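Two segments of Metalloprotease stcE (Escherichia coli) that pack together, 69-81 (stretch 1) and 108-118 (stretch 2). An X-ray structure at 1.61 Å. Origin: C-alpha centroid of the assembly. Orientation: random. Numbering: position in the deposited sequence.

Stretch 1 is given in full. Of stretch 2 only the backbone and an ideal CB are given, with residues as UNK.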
# COMPACT_ATOMS: atom_id res chain seq x y z
N TYR A 69 -1.18 -2.16 7.11
CA TYR A 69 -2.28 -3.02 6.73
C TYR A 69 -3.01 -2.50 5.50
O TYR A 69 -3.48 -1.35 5.49
CB TYR A 69 -3.29 -3.13 7.88
CG TYR A 69 -2.71 -3.83 9.10
CD1 TYR A 69 -2.82 -5.19 9.27
CD2 TYR A 69 -2.01 -3.10 10.07
CE1 TYR A 69 -2.32 -5.81 10.40
CE2 TYR A 69 -1.49 -3.72 11.20
CZ TYR A 69 -1.64 -5.10 11.32
OH TYR A 69 -1.12 -5.74 12.45
N LEU A 70 -3.16 -3.34 4.47
CA LEU A 70 -3.98 -2.93 3.35
C LEU A 70 -5.48 -3.14 3.70
O LEU A 70 -5.82 -4.12 4.33
CB LEU A 70 -3.57 -3.71 2.10
CG LEU A 70 -2.15 -3.52 1.58
CD1 LEU A 70 -2.08 -4.05 0.13
CD2 LEU A 70 -1.74 -2.04 1.54
N PRO A 71 -6.33 -2.19 3.33
CA PRO A 71 -7.77 -2.31 3.64
C PRO A 71 -8.48 -3.38 2.81
O PRO A 71 -7.98 -3.80 1.75
CB PRO A 71 -8.27 -0.93 3.33
CG PRO A 71 -7.37 -0.42 2.18
CD PRO A 71 -6.04 -0.97 2.54
N GLN A 72 -9.69 -3.77 3.25
CA GLN A 72 -10.55 -4.63 2.49
C GLN A 72 -11.88 -3.91 2.28
O GLN A 72 -12.29 -3.12 3.12
CB GLN A 72 -10.81 -5.94 3.22
CG GLN A 72 -9.61 -6.82 3.41
CD GLN A 72 -9.16 -7.52 2.12
OE1 GLN A 72 -10.00 -7.95 1.33
NE2 GLN A 72 -7.87 -7.72 1.98
N GLY A 73 -12.55 -4.21 1.17
CA GLY A 73 -13.89 -3.69 0.93
C GLY A 73 -14.20 -3.58 -0.52
O GLY A 73 -13.31 -3.50 -1.38
N PRO A 74 -15.48 -3.53 -0.83
CA PRO A 74 -15.95 -3.53 -2.18
C PRO A 74 -15.43 -2.37 -3.05
O PRO A 74 -15.07 -2.58 -4.22
CB PRO A 74 -17.48 -3.44 -2.03
CG PRO A 74 -17.78 -3.86 -0.68
CD PRO A 74 -16.59 -3.61 0.16
N ASP A 75 -15.36 -1.17 -2.47
CA ASP A 75 -15.01 0.01 -3.22
C ASP A 75 -13.54 0.08 -3.64
O ASP A 75 -13.12 1.03 -4.31
CB ASP A 75 -15.42 1.29 -2.46
CG ASP A 75 -14.78 1.42 -1.09
OD1 ASP A 75 -14.18 0.46 -0.56
OD2 ASP A 75 -14.91 2.52 -0.54
N LEU A 76 -12.77 -0.95 -3.25
CA LEU A 76 -11.32 -1.03 -3.62
C LEU A 76 -11.08 -1.72 -4.96
O LEU A 76 -9.95 -1.86 -5.41
CB LEU A 76 -10.56 -1.77 -2.52
CG LEU A 76 -10.46 -1.11 -1.13
CD1 LEU A 76 -9.94 -2.07 -0.09
CD2 LEU A 76 -9.66 0.20 -1.15
N GLU A 77 -12.13 -2.15 -5.62
CA GLU A 77 -12.02 -2.85 -6.88
C GLU A 77 -11.16 -2.10 -7.89
O GLU A 77 -11.44 -0.94 -8.24
CB GLU A 77 -13.40 -3.11 -7.43
CG GLU A 77 -13.51 -4.15 -8.40
CD GLU A 77 -12.99 -5.52 -7.96
OE1 GLU A 77 -13.02 -5.90 -6.73
OE2 GLU A 77 -12.48 -6.10 -8.88
N GLY A 78 -10.12 -2.77 -8.37
CA GLY A 78 -9.18 -2.24 -9.35
C GLY A 78 -8.17 -1.22 -8.82
O GLY A 78 -7.33 -0.72 -9.60
N LYS A 79 -8.27 -0.90 -7.55
CA LYS A 79 -7.36 0.06 -6.94
C LYS A 79 -5.98 -0.55 -6.74
O LYS A 79 -5.81 -1.74 -6.58
CB LYS A 79 -7.92 0.55 -5.59
CG LYS A 79 -9.23 1.26 -5.70
CD LYS A 79 -9.14 2.53 -6.51
CE LYS A 79 -10.48 3.30 -6.57
NZ LYS A 79 -10.37 4.68 -6.99
N MET A 80 -4.97 0.35 -6.62
CA MET A 80 -3.56 -0.07 -6.49
C MET A 80 -2.86 0.65 -5.35
O MET A 80 -3.18 1.79 -5.03
CB MET A 80 -2.82 0.11 -7.82
CG MET A 80 -3.33 -0.80 -8.87
SD MET A 80 -2.56 -0.50 -10.48
CE MET A 80 -0.78 -0.84 -10.19
N VAL A 81 -1.87 -0.03 -4.79
CA VAL A 81 -1.01 0.56 -3.75
C VAL A 81 0.44 0.22 -4.08
O VAL A 81 0.77 -0.95 -4.30
CB VAL A 81 -1.35 0.05 -2.31
CG1 VAL A 81 -0.43 0.74 -1.28
CG2 VAL A 81 -2.82 0.39 -2.01
N UNK A 108 7.27 -2.29 -3.72
CA UNK A 108 6.23 -3.31 -3.76
C UNK A 108 5.00 -2.73 -4.46
O UNK A 108 4.74 -1.55 -4.39
CB UNK A 108 5.88 -3.80 -2.35
N UNK A 109 4.21 -3.57 -5.14
CA UNK A 109 3.04 -3.09 -5.84
C UNK A 109 1.87 -4.09 -5.71
O UNK A 109 2.09 -5.32 -5.84
CB UNK A 109 3.38 -2.84 -7.31
N UNK A 110 0.68 -3.58 -5.42
CA UNK A 110 -0.53 -4.35 -5.16
C UNK A 110 -1.69 -3.83 -5.98
O UNK A 110 -1.79 -2.62 -6.23
CB UNK A 110 -0.88 -4.31 -3.67
N UNK A 111 -2.59 -4.74 -6.38
CA UNK A 111 -3.85 -4.41 -7.03
C UNK A 111 -4.97 -5.31 -6.49
O UNK A 111 -4.77 -6.48 -6.30
CB UNK A 111 -3.72 -4.55 -8.55
N UNK A 112 -6.15 -4.72 -6.26
CA UNK A 112 -7.27 -5.42 -5.68
C UNK A 112 -8.20 -5.86 -6.83
O UNK A 112 -8.66 -5.03 -7.60
CB UNK A 112 -8.00 -4.54 -4.66
N UNK A 113 -8.41 -7.16 -6.97
CA UNK A 113 -9.24 -7.70 -8.03
C UNK A 113 -10.26 -8.66 -7.42
O UNK A 113 -9.86 -9.69 -6.81
CB UNK A 113 -8.39 -8.40 -9.09
N UNK A 114 -11.52 -8.36 -7.65
CA UNK A 114 -12.64 -9.20 -7.19
C UNK A 114 -12.50 -9.60 -5.74
O UNK A 114 -12.67 -10.80 -5.39
CB UNK A 114 -12.75 -10.46 -8.05
N UNK A 115 -12.15 -8.60 -4.90
CA UNK A 115 -12.18 -8.80 -3.45
C UNK A 115 -10.89 -9.28 -2.82
O UNK A 115 -10.85 -9.63 -1.63
CB UNK A 115 -13.28 -9.81 -3.11
N UNK A 116 -9.79 -9.33 -3.58
CA UNK A 116 -8.50 -9.81 -3.07
C UNK A 116 -7.34 -8.94 -3.60
O UNK A 116 -7.28 -8.63 -4.76
CB UNK A 116 -8.29 -11.27 -3.47
N UNK A 117 -6.36 -8.65 -2.72
CA UNK A 117 -5.15 -8.02 -3.12
C UNK A 117 -4.21 -9.01 -3.81
O UNK A 117 -4.02 -10.16 -3.31
CB UNK A 117 -4.47 -7.38 -1.91
N UNK A 118 -3.63 -8.62 -4.94
CA UNK A 118 -2.60 -9.34 -5.64
C UNK A 118 -1.31 -8.51 -5.57
O UNK A 118 -1.32 -7.34 -5.89
CB UNK A 118 -3.01 -9.62 -7.09

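Position 108 lies on an extended backbone (phi/psi -127/150), its CA-to-CB bond is directed sideways, and no atom of stretch 1 comes within 5.5 Å of the ideal CB. Stretch 1 sets little constraint here; many side chains would do, and the deposited residue is Leu108.

At 109 the bond again runs sideways, and the ideal CB lies 5.4 Å from Met80 CE. A flexible apolar chain could reach that methyl. The residue is Leu109, whose CD1 approaches Met80 CE to 3.7 Å.

Position 110 pairs with Val81 in an antiparallel bridge: its N donates to Val81 O (2.9 Å) and its O accepts from Val81 N (3.0 Å). The ideal CB is 4.0 Å from Leu70 CD1 and shares the face of the sheet with the Val81 side chain, so a large apolar or aromatic group suits. Phe110 places Leu70 CD1 over one face of its ring, 3.9 Å from the centroid and 20° off the normal.

Position 111 is the non-hydrogen-bonded partner of Met80 (CA to CA 4.4 Å), with its ideal CB 3.8 Å from Met80 CG and 5.4 Å from Gly78 O. A long chain with an aliphatic stem and a polar end fits, as would several beta-branched or apolar residues. Lys111 is fully extended, all four chi angles t; its CB packs on Met80 CG at 3.8 Å, and water 2 accepts from Lys111 NZ (2.9 Å) and lies 3.0 Å from Gly78 O.

The backbone of 112 is held twice, N to Lys79 O (3.0 Å) and O from Gly78 N (2.8 Å). Its CB points toward stretch 1, 3.4 Å from Leu76 O, while the Leu76 side chain and, farther along, the amide of Gln72 and the N of Gly73 await a long group. A flat ring with a polar tip answers both. Tyr112 sets one ring face against Leu76 CB (centroid 3.9 Å); its OH donates to Gln72 OE1 (2.8 Å) and accepts from Gly73 N (3.2 Å).

Position 113 points away and tolerates much; it is Val113, opening a type I' turn. Position 114, at phi/psi 47/46, favours Asn or Gly. The CA-to-CB bond of Asn114 also points away, but its N donates to Glu77 OE2 (2.7 Å). At 115 (92/8) a CB would jam against the preceding carbonyl O, calling for glycine; Gly115 N makes a weak bond to Glu77 OE1 (3.4 Å). Position 116 points away, and Gln116 makes no contact with stretch 1.

Position 117 points toward stretch 1, its ideal CB 4.6 Å from Leu70 CD1, with Pro71 O as an acceptor beyond. A large apolar group would fill the space, and one carrying a donor would also satisfy the carbonyl. Trp117 does both: NE1 donates to Pro71 O (2.7 Å, 165°), Leu70 CD1 sits 3.8 Å from the five-membered ring centroid, and CH2 meets Val81 CG2 at 3.7 Å.

Position 118 is out of reach, leaving its choice open; it is Phe118.

Stretch 2, residues 108-118: LLFKYVNGQWF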
# COMPACT_ATOMS: atom_id res chain seq x y z
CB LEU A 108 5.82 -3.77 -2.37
CG LEU A 108 6.88 -4.38 -1.49
CD1 LEU A 108 6.31 -4.57 -0.10
CD2 LEU A 108 7.39 -5.67 -2.10
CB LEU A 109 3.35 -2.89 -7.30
CG LEU A 109 2.26 -2.27 -8.19
CD1 LEU A 109 1.96 -0.81 -7.73
CD2 LEU A 109 2.66 -2.27 -9.64
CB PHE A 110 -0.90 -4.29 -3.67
CG PHE A 110 0.13 -4.81 -2.73
CD1 PHE A 110 0.08 -6.13 -2.25
CD2 PHE A 110 1.14 -4.01 -2.29
CE1 PHE A 110 1.04 -6.60 -1.38
CE2 PHE A 110 2.10 -4.48 -1.38
CZ PHE A 110 2.01 -5.79 -0.93
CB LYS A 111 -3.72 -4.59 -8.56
CG LYS A 111 -4.99 -4.24 -9.32
CD LYS A 111 -4.79 -4.17 -10.82
CE LYS A 111 -6.09 -4.02 -11.54
NZ LYS A 111 -5.97 -3.74 -13.03
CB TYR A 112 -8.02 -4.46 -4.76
CG TYR A 112 -8.92 -5.09 -3.74
CD1 TYR A 112 -8.41 -5.62 -2.58
CD2 TYR A 112 -10.30 -5.03 -3.89
CE1 TYR A 112 -9.20 -6.14 -1.60
CE2 TYR A 112 -11.13 -5.53 -2.87
CZ TYR A 112 -10.56 -6.06 -1.72
OH TYR A 112 -11.39 -6.54 -0.70
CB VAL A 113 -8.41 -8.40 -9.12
CG1 VAL A 113 -9.30 -8.86 -10.24
CG2 VAL A 113 -7.32 -7.42 -9.64
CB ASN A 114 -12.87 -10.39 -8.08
CG ASN A 114 -14.20 -11.05 -7.82
OD1 ASN A 114 -15.20 -10.38 -7.50
ND2 ASN A 114 -14.26 -12.39 -7.91
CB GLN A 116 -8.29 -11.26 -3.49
CG GLN A 116 -7.05 -11.94 -2.88
CD GLN A 116 -6.91 -13.37 -3.31
OE1 GLN A 116 -7.70 -14.23 -2.94
NE2 GLN A 116 -5.90 -13.63 -4.15
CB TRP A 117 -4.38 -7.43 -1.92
CG TRP A 117 -5.01 -6.20 -1.36
CD1 TRP A 117 -5.73 -6.13 -0.22
CD2 TRP A 117 -5.04 -4.90 -1.96
NE1 TRP A 117 -6.19 -4.83 -0.04
CE2 TRP A 117 -5.75 -4.06 -1.10
CE3 TRP A 117 -4.50 -4.35 -3.16
CZ2 TRP A 117 -5.99 -2.72 -1.41
CZ3 TRP A 117 -4.71 -3.03 -3.46
CH2 TRP A 117 -5.45 -2.21 -2.56
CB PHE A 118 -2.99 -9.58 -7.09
CG PHE A 118 -4.11 -10.54 -7.22
CD1 PHE A 118 -3.86 -11.88 -7.45
CD2 PHE A 118 -5.41 -10.11 -7.10
CE1 PHE A 118 -4.92 -12.78 -7.53
CE2 PHE A 118 -6.47 -11.04 -7.15
CZ PHE A 118 -6.20 -12.35 -7.39
O HOH W 1 -6.79 -9.62 0.14
O HOH W 2 -6.13 -0.93 -12.32
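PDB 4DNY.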